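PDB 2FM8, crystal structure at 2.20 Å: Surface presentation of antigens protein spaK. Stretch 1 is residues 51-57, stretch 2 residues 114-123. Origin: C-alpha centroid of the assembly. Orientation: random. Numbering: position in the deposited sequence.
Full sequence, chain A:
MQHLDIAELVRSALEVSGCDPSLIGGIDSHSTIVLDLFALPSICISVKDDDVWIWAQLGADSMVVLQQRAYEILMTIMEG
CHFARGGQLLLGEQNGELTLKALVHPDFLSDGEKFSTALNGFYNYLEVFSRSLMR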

# COMPACT_ATOMS: atom_id res chain seq x y z
N ASP A 51 -12.37 17.12 -17.33
CA ASP A 51 -11.30 16.13 -17.41
C ASP A 51 -11.86 14.92 -18.15
O ASP A 51 -12.94 14.46 -17.82
CB ASP A 51 -10.87 15.67 -16.02
CG ASP A 51 -10.23 16.77 -15.18
OD1 ASP A 51 -9.40 17.52 -15.70
OD2 ASP A 51 -10.55 16.85 -13.97
N VAL A 52 -11.12 14.42 -19.12
CA VAL A 52 -11.47 13.15 -19.74
C VAL A 52 -10.70 11.99 -19.09
O VAL A 52 -9.47 11.98 -19.06
CB VAL A 52 -11.23 13.17 -21.24
CG1 VAL A 52 -11.54 11.81 -21.84
CG2 VAL A 52 -12.12 14.24 -21.87
N TRP A 53 -11.45 11.02 -18.57
CA TRP A 53 -10.88 9.84 -17.97
C TRP A 53 -11.17 8.56 -18.77
O TRP A 53 -12.30 8.33 -19.23
CB TRP A 53 -11.48 9.65 -16.58
CG TRP A 53 -11.05 10.63 -15.54
CD1 TRP A 53 -11.66 11.80 -15.25
CD2 TRP A 53 -9.96 10.50 -14.62
NE1 TRP A 53 -11.02 12.42 -14.23
CE2 TRP A 53 -9.97 11.64 -13.81
CE3 TRP A 53 -8.98 9.53 -14.40
CZ2 TRP A 53 -9.03 11.86 -12.79
CZ3 TRP A 53 -8.03 9.74 -13.39
CH2 TRP A 53 -8.06 10.89 -12.60
N ILE A 54 -10.15 7.72 -18.90
CA ILE A 54 -10.33 6.35 -19.41
C ILE A 54 -9.98 5.44 -18.24
O ILE A 54 -8.95 5.65 -17.58
CB ILE A 54 -9.38 6.06 -20.60
CG1 ILE A 54 -9.64 7.02 -21.76
CG2 ILE A 54 -9.51 4.61 -21.11
CD1 ILE A 54 -8.46 7.02 -22.77
N TRP A 55 -10.83 4.46 -17.95
CA TRP A 55 -10.51 3.56 -16.85
C TRP A 55 -11.12 2.18 -17.03
O TRP A 55 -11.95 1.97 -17.91
CB TRP A 55 -10.91 4.16 -15.52
CG TRP A 55 -12.34 4.01 -15.12
CD1 TRP A 55 -12.88 3.02 -14.30
CD2 TRP A 55 -13.41 4.86 -15.47
NE1 TRP A 55 -14.22 3.23 -14.14
CE2 TRP A 55 -14.58 4.35 -14.85
CE3 TRP A 55 -13.50 6.01 -16.24
CZ2 TRP A 55 -15.81 4.95 -14.98
CZ3 TRP A 55 -14.72 6.61 -16.37
CH2 TRP A 55 -15.87 6.08 -15.74
N ALA A 56 -10.66 1.26 -16.21
CA ALA A 56 -11.16 -0.11 -16.17
C ALA A 56 -10.98 -0.67 -14.78
O ALA A 56 -9.93 -0.48 -14.16
CB ALA A 56 -10.42 -0.97 -17.18
N GLN A 57 -11.99 -1.36 -14.28
CA GLN A 57 -11.83 -2.26 -13.13
C GLN A 57 -11.10 -3.52 -13.52
O GLN A 57 -11.31 -4.04 -14.61
CB GLN A 57 -13.19 -2.61 -12.54
CG GLN A 57 -13.86 -1.42 -11.90
CD GLN A 57 -15.25 -1.75 -11.43
OE1 GLN A 57 -15.64 -2.93 -11.38
NE2 GLN A 57 -16.02 -0.73 -11.05
N LYS A 114 -5.50 11.15 -32.64
CA LYS A 114 -4.86 11.35 -31.36
C LYS A 114 -5.60 10.58 -30.23
O LYS A 114 -4.96 9.91 -29.41
CB LYS A 114 -4.74 12.85 -31.03
CG LYS A 114 -3.48 13.58 -31.63
CD LYS A 114 -2.20 13.27 -30.85
CE LYS A 114 -0.91 13.95 -31.43
NZ LYS A 114 0.31 13.86 -30.49
N PHE A 115 -6.94 10.64 -30.20
CA PHE A 115 -7.66 9.93 -29.17
C PHE A 115 -7.54 8.41 -29.34
O PHE A 115 -7.51 7.69 -28.36
CB PHE A 115 -9.11 10.38 -29.05
CG PHE A 115 -9.77 9.95 -27.77
CD1 PHE A 115 -9.24 10.32 -26.54
CD2 PHE A 115 -10.91 9.14 -27.79
CE1 PHE A 115 -9.82 9.92 -25.35
CE2 PHE A 115 -11.51 8.73 -26.61
CZ PHE A 115 -10.97 9.10 -25.38
N SER A 116 -7.48 7.95 -30.59
CA SER A 116 -7.25 6.55 -30.92
C SER A 116 -5.93 6.06 -30.35
O SER A 116 -5.86 4.96 -29.86
CB SER A 116 -7.29 6.32 -32.43
OG SER A 116 -7.32 4.94 -32.77
N THR A 117 -4.90 6.89 -30.41
CA THR A 117 -3.61 6.55 -29.80
C THR A 117 -3.76 6.31 -28.30
O THR A 117 -3.21 5.34 -27.76
CB THR A 117 -2.57 7.66 -30.07
OG1 THR A 117 -2.28 7.69 -31.48
CG2 THR A 117 -1.28 7.44 -29.27
N ALA A 118 -4.51 7.19 -27.64
CA ALA A 118 -4.78 7.03 -26.22
C ALA A 118 -5.60 5.76 -25.93
O ALA A 118 -5.29 5.05 -24.99
CB ALA A 118 -5.53 8.26 -25.67
N LEU A 119 -6.66 5.50 -26.70
CA LEU A 119 -7.49 4.33 -26.44
C LEU A 119 -6.78 3.00 -26.68
O LEU A 119 -6.96 2.05 -25.92
CB LEU A 119 -8.78 4.33 -27.28
CG LEU A 119 -9.93 5.26 -26.90
CD1 LEU A 119 -11.08 5.14 -27.96
CD2 LEU A 119 -10.44 4.96 -25.54
N ASN A 120 -6.01 2.92 -27.77
CA ASN A 120 -5.28 1.71 -28.09
C ASN A 120 -4.13 1.49 -27.12
O ASN A 120 -3.82 0.35 -26.74
CB ASN A 120 -4.77 1.78 -29.52
CG ASN A 120 -5.88 1.54 -30.54
OD1 ASN A 120 -6.37 0.41 -30.68
ND2 ASN A 120 -6.29 2.59 -31.23
N GLY A 121 -3.50 2.59 -26.70
CA GLY A 121 -2.47 2.54 -25.69
C GLY A 121 -3.02 2.04 -24.36
O GLY A 121 -2.43 1.19 -23.70
N PHE A 122 -4.18 2.56 -23.98
CA PHE A 122 -4.87 2.08 -22.78
C PHE A 122 -5.19 0.61 -22.90
O PHE A 122 -4.98 -0.13 -21.97
CB PHE A 122 -6.13 2.87 -22.47
CG PHE A 122 -6.68 2.57 -21.10
CD1 PHE A 122 -6.32 3.34 -20.01
CD2 PHE A 122 -7.55 1.51 -20.90
CE1 PHE A 122 -6.80 3.04 -18.73
CE2 PHE A 122 -8.04 1.21 -19.64
CZ PHE A 122 -7.66 1.98 -18.55
N TYR A 123 -5.71 0.18 -24.03
CA TYR A 123 -5.93 -1.26 -24.27
C TYR A 123 -4.67 -2.10 -23.99
O TYR A 123 -4.75 -3.14 -23.32
CB TYR A 123 -6.41 -1.48 -25.72
CG TYR A 123 -6.75 -2.90 -26.05
CD1 TYR A 123 -8.02 -3.41 -25.83
CD2 TYR A 123 -5.78 -3.76 -26.55
CE1 TYR A 123 -8.33 -4.74 -26.11
CE2 TYR A 123 -6.09 -5.11 -26.84
CZ TYR A 123 -7.36 -5.59 -26.62
OH TYR A 123 -7.68 -6.90 -26.91

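This is a purely apolar packing of a helix against one side of a strand, centred on Ile54 and held without a single hydrogen bond between the two stretches. The axes run nearly parallel, with 19° between their N-to-C directions and a closest approach of 9.8 Å, a spacing that leaves room for a layer of side chains but keeps the two backbones from bonding to each other. The helix bonds within itself: Phe122 N, for example, donates to Ala118 O at 2.9 Å.

Strand alternation selects the contacting residues. The CA-to-CB bonds of Val52, Ile54 and Ala56 point toward the helix, whereas those of Trp53 and Trp55 point away. Ile54 has the largest covered area of any residue here, 109 Å² of the 301 Å² buried in total, and its chi1 m, chi2 t conformation extends CD1 among three helix residues: Leu119 CD2 lies 4.0 Å from Ile54 CD1, Phe115 CE1 4.1 Å and Ala118 CB 4.3 Å. Its other methyl, CG2, sits over the face of the Phe122 ring, 3.5 Å from the centroid of that ring and 14° off its normal, the geometry of a CH-pi contact.

Phe122, with chi1 t, contributes the greatest covered area on the helix side, 83 Å². Its ring also reaches the strand backbone: CZ of Phe122 is 3.7 Å from Trp55 CA, so Trp55 takes part through its CA, although its CA-to-CB bond points away. Ala56 CB adds a contact 4.1 Å from Phe122 CE2.

Toward the beginning of both stretches the packing thins. Phe115 starts sideways at CB, but the end of its side chain comes nearer, bringing CE1 to 4.3 Å from Val52 CG1. Leu119 behaves similarly, its sideways CA-to-CB bond followed by an approach at the tip.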